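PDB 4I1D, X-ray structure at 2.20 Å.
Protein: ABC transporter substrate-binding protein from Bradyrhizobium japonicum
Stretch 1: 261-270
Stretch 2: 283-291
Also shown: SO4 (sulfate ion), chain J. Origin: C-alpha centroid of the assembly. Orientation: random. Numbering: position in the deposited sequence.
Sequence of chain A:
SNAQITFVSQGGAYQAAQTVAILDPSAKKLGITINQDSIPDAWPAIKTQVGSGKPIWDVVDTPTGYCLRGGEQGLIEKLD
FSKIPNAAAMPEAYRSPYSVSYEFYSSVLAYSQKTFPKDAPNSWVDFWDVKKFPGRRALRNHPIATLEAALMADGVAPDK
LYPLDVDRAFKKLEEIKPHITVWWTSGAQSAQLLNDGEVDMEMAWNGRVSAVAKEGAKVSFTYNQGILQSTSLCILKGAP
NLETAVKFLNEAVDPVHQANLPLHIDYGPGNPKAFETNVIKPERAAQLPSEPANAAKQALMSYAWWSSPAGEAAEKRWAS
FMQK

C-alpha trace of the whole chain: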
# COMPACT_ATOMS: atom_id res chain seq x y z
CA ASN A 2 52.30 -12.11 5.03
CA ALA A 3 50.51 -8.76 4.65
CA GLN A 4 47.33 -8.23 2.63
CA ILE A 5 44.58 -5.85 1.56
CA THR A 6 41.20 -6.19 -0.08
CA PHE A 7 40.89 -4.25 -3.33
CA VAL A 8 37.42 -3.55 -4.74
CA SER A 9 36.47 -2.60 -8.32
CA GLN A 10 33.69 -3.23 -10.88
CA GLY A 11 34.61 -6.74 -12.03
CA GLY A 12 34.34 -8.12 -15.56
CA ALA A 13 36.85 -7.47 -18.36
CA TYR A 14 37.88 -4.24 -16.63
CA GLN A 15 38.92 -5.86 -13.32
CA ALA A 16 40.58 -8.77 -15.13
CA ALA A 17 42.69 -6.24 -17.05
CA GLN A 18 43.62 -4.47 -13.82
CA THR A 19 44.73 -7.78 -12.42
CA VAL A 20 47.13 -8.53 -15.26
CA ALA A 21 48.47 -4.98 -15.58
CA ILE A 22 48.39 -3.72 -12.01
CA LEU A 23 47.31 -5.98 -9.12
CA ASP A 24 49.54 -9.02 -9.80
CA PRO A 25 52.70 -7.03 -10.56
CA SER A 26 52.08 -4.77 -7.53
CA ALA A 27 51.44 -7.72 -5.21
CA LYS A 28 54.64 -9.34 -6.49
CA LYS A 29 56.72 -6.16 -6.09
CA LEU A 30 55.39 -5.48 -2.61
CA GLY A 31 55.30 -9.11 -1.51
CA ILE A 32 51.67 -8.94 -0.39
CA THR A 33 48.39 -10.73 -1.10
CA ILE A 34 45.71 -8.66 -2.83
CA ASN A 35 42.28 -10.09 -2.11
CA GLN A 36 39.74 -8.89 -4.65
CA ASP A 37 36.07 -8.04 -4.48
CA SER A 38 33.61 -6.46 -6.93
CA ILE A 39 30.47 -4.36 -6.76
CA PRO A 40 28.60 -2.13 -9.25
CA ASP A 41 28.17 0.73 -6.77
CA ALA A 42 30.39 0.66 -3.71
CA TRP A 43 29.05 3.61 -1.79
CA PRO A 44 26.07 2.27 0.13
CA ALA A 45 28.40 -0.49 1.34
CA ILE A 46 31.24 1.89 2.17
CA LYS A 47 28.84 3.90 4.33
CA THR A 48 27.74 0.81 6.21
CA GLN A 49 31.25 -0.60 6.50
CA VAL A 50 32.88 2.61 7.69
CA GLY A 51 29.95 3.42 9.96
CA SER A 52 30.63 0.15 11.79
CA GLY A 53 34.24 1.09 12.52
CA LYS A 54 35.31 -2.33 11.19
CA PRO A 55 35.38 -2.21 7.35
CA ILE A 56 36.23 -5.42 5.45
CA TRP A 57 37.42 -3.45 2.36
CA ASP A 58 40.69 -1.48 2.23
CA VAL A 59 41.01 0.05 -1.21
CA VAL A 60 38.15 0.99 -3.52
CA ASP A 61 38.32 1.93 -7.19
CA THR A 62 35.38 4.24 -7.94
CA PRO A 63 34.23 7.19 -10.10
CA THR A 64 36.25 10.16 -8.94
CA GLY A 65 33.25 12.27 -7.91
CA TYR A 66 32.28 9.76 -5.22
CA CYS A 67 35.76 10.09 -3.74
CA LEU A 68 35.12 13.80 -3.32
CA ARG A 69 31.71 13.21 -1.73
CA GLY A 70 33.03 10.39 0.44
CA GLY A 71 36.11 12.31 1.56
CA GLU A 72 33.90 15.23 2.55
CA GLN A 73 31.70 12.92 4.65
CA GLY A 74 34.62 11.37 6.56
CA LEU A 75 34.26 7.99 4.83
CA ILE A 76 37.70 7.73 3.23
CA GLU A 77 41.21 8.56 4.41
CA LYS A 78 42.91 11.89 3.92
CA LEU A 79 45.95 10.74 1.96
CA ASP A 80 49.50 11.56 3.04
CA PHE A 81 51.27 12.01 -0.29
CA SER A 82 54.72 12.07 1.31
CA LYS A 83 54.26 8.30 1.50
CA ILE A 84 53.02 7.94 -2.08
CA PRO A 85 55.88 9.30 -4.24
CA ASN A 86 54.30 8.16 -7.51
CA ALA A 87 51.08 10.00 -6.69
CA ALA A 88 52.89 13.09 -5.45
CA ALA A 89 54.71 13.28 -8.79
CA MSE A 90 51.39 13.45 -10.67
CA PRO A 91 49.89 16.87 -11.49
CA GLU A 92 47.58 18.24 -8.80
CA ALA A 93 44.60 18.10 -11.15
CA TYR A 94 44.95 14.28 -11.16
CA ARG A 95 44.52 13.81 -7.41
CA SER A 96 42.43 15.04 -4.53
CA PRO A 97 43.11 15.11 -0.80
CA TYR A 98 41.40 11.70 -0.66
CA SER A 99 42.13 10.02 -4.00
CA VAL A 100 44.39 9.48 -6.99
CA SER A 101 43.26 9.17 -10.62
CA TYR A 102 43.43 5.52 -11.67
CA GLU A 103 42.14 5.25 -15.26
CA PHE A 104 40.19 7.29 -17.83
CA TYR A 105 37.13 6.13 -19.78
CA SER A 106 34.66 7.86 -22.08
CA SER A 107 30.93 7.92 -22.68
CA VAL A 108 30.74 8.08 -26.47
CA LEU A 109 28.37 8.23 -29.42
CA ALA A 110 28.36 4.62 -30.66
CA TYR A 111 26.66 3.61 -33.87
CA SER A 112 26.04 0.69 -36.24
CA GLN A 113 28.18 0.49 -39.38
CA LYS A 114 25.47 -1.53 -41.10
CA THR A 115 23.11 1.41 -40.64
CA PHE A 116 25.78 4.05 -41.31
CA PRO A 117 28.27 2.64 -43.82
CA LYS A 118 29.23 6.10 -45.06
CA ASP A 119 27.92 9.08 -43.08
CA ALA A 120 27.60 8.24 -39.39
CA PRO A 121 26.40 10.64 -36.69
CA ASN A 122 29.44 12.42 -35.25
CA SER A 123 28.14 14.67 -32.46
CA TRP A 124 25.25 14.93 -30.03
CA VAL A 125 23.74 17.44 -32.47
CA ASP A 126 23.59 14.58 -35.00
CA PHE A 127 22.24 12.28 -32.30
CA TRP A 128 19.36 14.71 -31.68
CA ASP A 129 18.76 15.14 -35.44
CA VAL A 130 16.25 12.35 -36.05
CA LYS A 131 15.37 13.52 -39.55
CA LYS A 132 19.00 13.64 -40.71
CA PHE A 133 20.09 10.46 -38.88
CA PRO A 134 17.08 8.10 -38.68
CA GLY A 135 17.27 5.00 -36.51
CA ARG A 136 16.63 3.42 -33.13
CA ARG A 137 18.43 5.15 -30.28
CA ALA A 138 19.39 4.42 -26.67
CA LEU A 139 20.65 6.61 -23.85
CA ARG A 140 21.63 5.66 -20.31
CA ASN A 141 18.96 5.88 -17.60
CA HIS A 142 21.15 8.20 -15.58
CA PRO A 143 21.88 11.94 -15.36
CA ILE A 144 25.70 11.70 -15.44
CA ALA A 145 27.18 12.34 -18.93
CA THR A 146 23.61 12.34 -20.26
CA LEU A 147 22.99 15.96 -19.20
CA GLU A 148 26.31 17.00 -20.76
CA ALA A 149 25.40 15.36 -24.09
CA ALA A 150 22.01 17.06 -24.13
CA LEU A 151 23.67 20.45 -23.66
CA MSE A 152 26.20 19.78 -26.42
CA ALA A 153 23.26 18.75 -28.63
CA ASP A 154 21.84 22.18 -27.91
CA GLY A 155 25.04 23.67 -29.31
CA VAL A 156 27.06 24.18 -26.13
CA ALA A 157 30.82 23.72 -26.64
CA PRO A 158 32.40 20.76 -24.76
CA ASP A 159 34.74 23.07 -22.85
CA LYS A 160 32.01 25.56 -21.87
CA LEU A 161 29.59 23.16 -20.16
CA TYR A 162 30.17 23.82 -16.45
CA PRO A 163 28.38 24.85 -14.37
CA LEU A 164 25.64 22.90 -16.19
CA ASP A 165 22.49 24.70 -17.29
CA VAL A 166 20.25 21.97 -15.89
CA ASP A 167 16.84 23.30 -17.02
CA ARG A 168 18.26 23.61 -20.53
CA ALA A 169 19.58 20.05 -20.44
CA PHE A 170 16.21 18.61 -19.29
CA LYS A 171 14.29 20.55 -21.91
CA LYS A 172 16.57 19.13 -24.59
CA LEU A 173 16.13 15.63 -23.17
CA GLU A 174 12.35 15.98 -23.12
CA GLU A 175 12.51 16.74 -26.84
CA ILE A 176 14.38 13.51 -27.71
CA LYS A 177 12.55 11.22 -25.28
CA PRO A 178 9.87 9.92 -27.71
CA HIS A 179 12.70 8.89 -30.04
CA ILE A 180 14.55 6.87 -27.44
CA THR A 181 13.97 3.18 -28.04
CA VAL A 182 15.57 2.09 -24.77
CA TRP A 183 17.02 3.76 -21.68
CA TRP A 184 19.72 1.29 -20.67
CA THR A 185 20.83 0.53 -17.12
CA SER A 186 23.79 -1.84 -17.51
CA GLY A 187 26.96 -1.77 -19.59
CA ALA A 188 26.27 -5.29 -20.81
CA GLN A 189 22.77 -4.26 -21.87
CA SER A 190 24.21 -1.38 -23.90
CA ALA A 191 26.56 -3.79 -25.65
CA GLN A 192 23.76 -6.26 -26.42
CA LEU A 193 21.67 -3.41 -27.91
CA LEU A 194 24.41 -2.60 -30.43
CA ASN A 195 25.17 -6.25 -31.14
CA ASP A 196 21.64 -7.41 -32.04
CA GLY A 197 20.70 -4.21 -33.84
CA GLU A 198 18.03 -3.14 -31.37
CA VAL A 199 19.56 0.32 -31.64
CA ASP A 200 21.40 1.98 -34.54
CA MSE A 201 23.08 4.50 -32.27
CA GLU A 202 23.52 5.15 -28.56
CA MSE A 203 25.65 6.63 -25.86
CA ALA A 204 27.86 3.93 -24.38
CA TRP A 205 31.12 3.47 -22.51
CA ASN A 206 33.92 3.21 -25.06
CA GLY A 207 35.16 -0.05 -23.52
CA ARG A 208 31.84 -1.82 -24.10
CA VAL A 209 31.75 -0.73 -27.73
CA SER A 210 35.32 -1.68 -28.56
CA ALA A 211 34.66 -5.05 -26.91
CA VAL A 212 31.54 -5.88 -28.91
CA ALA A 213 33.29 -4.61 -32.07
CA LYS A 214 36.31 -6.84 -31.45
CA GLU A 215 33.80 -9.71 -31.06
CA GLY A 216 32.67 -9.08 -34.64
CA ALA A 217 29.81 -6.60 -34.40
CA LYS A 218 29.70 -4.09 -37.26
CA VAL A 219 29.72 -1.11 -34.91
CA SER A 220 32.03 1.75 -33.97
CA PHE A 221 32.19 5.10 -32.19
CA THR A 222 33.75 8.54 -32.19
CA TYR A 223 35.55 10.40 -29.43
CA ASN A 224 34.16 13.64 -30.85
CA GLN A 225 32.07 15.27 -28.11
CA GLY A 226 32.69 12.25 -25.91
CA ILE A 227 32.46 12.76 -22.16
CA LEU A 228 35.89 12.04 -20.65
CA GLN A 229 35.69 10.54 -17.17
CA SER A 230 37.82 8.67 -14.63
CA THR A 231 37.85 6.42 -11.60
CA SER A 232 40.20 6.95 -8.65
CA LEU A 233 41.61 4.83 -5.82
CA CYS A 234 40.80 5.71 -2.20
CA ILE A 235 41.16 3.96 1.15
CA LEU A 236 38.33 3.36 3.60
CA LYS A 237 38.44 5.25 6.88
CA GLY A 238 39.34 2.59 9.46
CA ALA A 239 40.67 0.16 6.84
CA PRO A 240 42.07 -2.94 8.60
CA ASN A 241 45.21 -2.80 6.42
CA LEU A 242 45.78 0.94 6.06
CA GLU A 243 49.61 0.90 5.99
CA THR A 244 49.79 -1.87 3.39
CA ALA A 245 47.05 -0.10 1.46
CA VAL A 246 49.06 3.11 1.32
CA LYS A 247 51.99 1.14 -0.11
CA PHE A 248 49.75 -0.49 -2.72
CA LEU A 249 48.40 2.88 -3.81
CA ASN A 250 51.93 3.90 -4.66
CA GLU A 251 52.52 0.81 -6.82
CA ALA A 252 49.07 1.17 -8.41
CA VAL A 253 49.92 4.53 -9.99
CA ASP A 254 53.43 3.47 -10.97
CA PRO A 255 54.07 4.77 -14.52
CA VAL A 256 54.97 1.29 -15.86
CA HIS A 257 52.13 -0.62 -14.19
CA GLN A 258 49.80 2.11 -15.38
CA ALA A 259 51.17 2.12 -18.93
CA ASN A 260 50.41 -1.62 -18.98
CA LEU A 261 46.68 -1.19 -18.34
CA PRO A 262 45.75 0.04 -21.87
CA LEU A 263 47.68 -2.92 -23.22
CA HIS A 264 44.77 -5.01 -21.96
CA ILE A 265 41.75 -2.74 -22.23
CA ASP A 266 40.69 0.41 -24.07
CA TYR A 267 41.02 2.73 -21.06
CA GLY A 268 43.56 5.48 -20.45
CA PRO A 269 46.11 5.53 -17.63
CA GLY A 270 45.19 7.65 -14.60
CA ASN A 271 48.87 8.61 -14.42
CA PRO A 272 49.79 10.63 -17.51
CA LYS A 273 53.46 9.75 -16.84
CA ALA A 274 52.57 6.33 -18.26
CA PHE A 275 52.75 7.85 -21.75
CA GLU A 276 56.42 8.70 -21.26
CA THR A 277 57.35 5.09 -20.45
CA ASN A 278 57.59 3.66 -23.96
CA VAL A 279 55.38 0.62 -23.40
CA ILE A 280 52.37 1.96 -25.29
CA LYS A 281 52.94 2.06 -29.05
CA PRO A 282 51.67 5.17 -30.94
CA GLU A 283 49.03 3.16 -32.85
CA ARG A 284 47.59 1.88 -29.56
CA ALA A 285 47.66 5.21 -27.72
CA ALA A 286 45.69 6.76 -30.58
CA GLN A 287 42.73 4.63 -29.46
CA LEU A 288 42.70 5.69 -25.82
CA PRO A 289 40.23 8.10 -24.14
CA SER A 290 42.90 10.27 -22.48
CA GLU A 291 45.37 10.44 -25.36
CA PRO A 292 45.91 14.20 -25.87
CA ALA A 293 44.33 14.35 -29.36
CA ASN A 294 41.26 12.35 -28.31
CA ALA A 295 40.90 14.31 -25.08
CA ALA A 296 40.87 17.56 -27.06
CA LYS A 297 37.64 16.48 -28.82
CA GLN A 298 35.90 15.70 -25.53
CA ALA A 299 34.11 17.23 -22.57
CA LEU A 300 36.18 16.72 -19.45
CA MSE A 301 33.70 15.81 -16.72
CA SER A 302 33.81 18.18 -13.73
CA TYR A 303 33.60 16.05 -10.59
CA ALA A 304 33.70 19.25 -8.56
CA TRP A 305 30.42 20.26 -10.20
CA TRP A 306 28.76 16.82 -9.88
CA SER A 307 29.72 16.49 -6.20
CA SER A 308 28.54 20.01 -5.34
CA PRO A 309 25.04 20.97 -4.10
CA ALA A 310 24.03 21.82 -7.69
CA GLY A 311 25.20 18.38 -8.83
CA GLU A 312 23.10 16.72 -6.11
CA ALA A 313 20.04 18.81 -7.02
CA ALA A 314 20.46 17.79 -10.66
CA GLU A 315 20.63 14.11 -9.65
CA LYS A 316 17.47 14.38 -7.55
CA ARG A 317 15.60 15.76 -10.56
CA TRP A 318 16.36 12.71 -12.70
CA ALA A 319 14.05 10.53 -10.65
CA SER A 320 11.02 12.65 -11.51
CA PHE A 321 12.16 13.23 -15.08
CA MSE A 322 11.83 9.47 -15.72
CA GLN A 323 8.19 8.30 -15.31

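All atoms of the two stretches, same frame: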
# COMPACT_ATOMS: atom_id res chain seq x y z
N LEU A 261 48.14 -1.00 -18.39
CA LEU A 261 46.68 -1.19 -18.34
C LEU A 261 46.02 -1.15 -19.73
O LEU A 261 45.29 -2.06 -20.09
CB LEU A 261 46.01 -0.20 -17.38
CG LEU A 261 44.49 -0.34 -17.35
CD1 LEU A 261 44.10 -1.75 -16.93
CD2 LEU A 261 43.86 0.69 -16.43
N PRO A 262 46.29 -0.08 -20.50
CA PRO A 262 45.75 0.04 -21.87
C PRO A 262 46.32 -0.99 -22.84
O PRO A 262 45.94 -1.01 -24.01
CB PRO A 262 46.20 1.45 -22.29
CG PRO A 262 47.35 1.77 -21.42
CD PRO A 262 47.05 1.12 -20.11
N LEU A 263 47.24 -1.82 -22.38
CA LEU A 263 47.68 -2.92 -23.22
C LEU A 263 46.61 -4.01 -23.19
O LEU A 263 46.58 -4.91 -24.04
CB LEU A 263 49.02 -3.46 -22.75
CG LEU A 263 50.22 -2.53 -22.92
CD1 LEU A 263 51.53 -3.30 -22.73
CD2 LEU A 263 50.20 -1.90 -24.29
N HIS A 264 45.70 -3.92 -22.22
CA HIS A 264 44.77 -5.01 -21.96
C HIS A 264 43.31 -4.58 -22.07
O HIS A 264 42.40 -5.41 -22.11
CB HIS A 264 45.07 -5.64 -20.60
CG HIS A 264 46.39 -6.36 -20.57
ND1 HIS A 264 47.49 -5.88 -19.90
CD2 HIS A 264 46.78 -7.51 -21.17
CE1 HIS A 264 48.50 -6.70 -20.07
NE2 HIS A 264 48.10 -7.70 -20.83
N ILE A 265 43.10 -3.28 -22.13
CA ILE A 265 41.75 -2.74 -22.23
C ILE A 265 41.81 -1.31 -22.72
O ILE A 265 42.80 -0.61 -22.50
CB ILE A 265 41.00 -2.86 -20.89
CG1 ILE A 265 39.49 -2.71 -21.11
CG2 ILE A 265 41.56 -1.87 -19.86
CD1 ILE A 265 38.66 -3.05 -19.89
N ASP A 266 40.75 -0.89 -23.40
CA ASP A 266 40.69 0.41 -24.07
C ASP A 266 40.43 1.58 -23.11
O ASP A 266 39.59 2.44 -23.37
CB ASP A 266 39.60 0.36 -25.14
CG ASP A 266 39.67 1.53 -26.10
OD1 ASP A 266 40.80 2.00 -26.36
OD2 ASP A 266 38.60 1.98 -26.58
N TYR A 267 41.15 1.62 -21.99
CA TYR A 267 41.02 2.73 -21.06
C TYR A 267 42.37 3.42 -20.93
O TYR A 267 43.40 2.82 -21.19
CB TYR A 267 40.50 2.26 -19.70
CG TYR A 267 39.09 1.72 -19.80
CD1 TYR A 267 38.15 2.33 -20.63
CD2 TYR A 267 38.69 0.59 -19.09
CE1 TYR A 267 36.85 1.84 -20.75
CE2 TYR A 267 37.38 0.09 -19.20
CZ TYR A 267 36.47 0.72 -20.04
OH TYR A 267 35.17 0.25 -20.16
N GLY A 268 42.34 4.70 -20.55
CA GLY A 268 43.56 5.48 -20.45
C GLY A 268 44.15 5.40 -19.06
O GLY A 268 43.42 5.15 -18.10
N PRO A 269 45.47 5.60 -18.95
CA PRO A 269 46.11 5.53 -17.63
C PRO A 269 45.77 6.76 -16.78
O PRO A 269 45.82 7.88 -17.28
CB PRO A 269 47.62 5.52 -17.98
CG PRO A 269 47.72 6.27 -19.26
CD PRO A 269 46.40 6.02 -20.01
N GLY A 270 45.40 6.55 -15.52
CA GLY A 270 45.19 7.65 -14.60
C GLY A 270 46.44 8.51 -14.46
O GLY A 270 46.36 9.73 -14.28
N GLU A 283 50.27 3.68 -32.27
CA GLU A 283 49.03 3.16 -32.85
C GLU A 283 48.00 2.80 -31.78
O GLU A 283 46.80 2.96 -31.99
CB GLU A 283 49.33 1.92 -33.71
CG GLU A 283 50.72 1.89 -34.32
CD GLU A 283 50.78 2.57 -35.68
OE1 GLU A 283 49.72 3.02 -36.17
OE2 GLU A 283 51.89 2.64 -36.26
N ARG A 284 48.48 2.30 -30.64
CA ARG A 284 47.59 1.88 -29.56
C ARG A 284 47.11 3.08 -28.74
O ARG A 284 45.94 3.14 -28.34
CB ARG A 284 48.29 0.86 -28.65
CG ARG A 284 47.50 0.47 -27.40
CD ARG A 284 46.15 -0.12 -27.79
NE ARG A 284 45.32 -0.46 -26.63
CZ ARG A 284 44.02 -0.71 -26.69
NH1 ARG A 284 43.39 -0.65 -27.86
NH2 ARG A 284 43.34 -1.02 -25.59
N ALA A 285 48.01 4.02 -28.48
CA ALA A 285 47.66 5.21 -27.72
C ALA A 285 46.56 5.99 -28.43
O ALA A 285 45.65 6.54 -27.78
CB ALA A 285 48.89 6.09 -27.53
N ALA A 286 46.63 6.01 -29.75
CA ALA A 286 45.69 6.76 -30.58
C ALA A 286 44.24 6.31 -30.39
O ALA A 286 43.31 6.97 -30.88
CB ALA A 286 46.08 6.65 -32.06
N GLN A 287 44.05 5.21 -29.67
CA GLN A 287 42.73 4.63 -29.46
C GLN A 287 42.21 4.89 -28.06
O GLN A 287 41.09 4.49 -27.72
CB GLN A 287 42.75 3.12 -29.73
CG GLN A 287 43.07 2.76 -31.18
CD GLN A 287 43.44 1.30 -31.37
OE1 GLN A 287 43.78 0.60 -30.41
NE2 GLN A 287 43.38 0.83 -32.61
N LEU A 288 43.02 5.56 -27.24
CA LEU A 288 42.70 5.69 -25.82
C LEU A 288 41.96 6.98 -25.53
O LEU A 288 42.18 7.99 -26.19
CB LEU A 288 43.97 5.60 -24.96
CG LEU A 288 44.84 4.35 -25.13
CD1 LEU A 288 46.10 4.46 -24.29
CD2 LEU A 288 44.07 3.09 -24.76
N PRO A 289 41.07 6.94 -24.52
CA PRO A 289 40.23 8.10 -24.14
C PRO A 289 41.03 9.33 -23.71
O PRO A 289 40.63 10.44 -24.05
CB PRO A 289 39.41 7.56 -22.96
CG PRO A 289 39.36 6.04 -23.20
CD PRO A 289 40.73 5.73 -23.76
N SER A 290 42.13 9.14 -23.01
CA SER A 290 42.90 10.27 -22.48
C SER A 290 44.14 10.64 -23.29
O SER A 290 44.95 11.46 -22.86
CB SER A 290 43.30 10.01 -21.03
OG SER A 290 43.93 8.75 -20.90
N GLU A 291 44.30 10.03 -24.46
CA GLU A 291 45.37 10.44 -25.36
C GLU A 291 45.08 11.89 -25.75
O GLU A 291 43.95 12.23 -26.08
CB GLU A 291 45.42 9.54 -26.59
CG GLU A 291 46.65 9.75 -27.47
CD GLU A 291 46.31 10.31 -28.84
OE1 GLU A 291 47.18 10.29 -29.73
OE2 GLU A 291 45.16 10.77 -29.02
S SO4 J . 40.08 -3.37 -26.16
O1 SO4 J . 41.38 -3.86 -25.73
O2 SO4 J . 39.44 -2.64 -25.06
O3 SO4 J . 40.26 -2.48 -27.30
O4 SO4 J . 39.22 -4.49 -26.54

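Arg 284 and Asp 266 dominate this contact, the first with 79 Å² covered by the opposing stretch and the second with 69 Å², out of 437 Å² buried on both sides together. Leu 288, with 56 Å², supplies the main apolar part.

Arg 284 points its CA-to-CB bond toward the first stretch, and its side chain runs out with chi1 t, chi2 p and chi3 t to place the guanidinium beside the turn that follows the 3-10 segment 261-263. Two donors converge on one carbonyl: Arg 284 NE lies 2.7 Å from Pro 262 O with an N-H...O angle of 155°, and Arg 284 NH2 lies 3.0 Å from the same Pro 262 O at 136°. The NE bond is the shorter and the straighter of the pair. Pro 262 O sits at the guanidinium edge, near its plane, where the N-H groups can reach it. The third nitrogen turns back to its own stretch, Arg 284 NH1 donating to Gln 287 OE1 at 2.9 Å and 143°, so the side chain is held from both stretches.

Asp 266 meets the same arginine differently. Asp 266 OD1 and Arg 284 NH1 form a long salt bridge of 4.0 Å, and the oxygen lies well out of the guanidinium plane; no N-H points at it, so the attraction is one of charge alone. Asp 266 OD1 also approaches Gln 287 O to 2.9 Å, but both atoms are acceptors and this is no hydrogen bond. Asp 266 OD2 is satisfied elsewhere in the structure. A sulfate ion, probably from the crystallisation liquor, accepts a weak hydrogen bond from the backbone, with Asp 266 N 2.7 Å from SO4 O2 at an angle of only 126°; SO4 O1 is 3.5 Å from Arg 284 NH2.

Leu 288, chi1 m and chi2 t, begins with a sideways CA-to-CB bond, yet its end comes nearer the first stretch. Its CD1 packs 3.6 Å from Pro 262 CB, while its CD2 lies 3.6 Å from Tyr 267 O.

The backbones come closest at Gly 268 and Ser 290, whose CA atoms are 5.2 Å apart. Ser 290 OG stands 3.3 Å from Gly 268 CA, and an ideal CB on that glycine would fall 1.9 Å from Ser 290 OG, a clash. Ser 290 OG is buried by the contact and has no polar partner anywhere in the model.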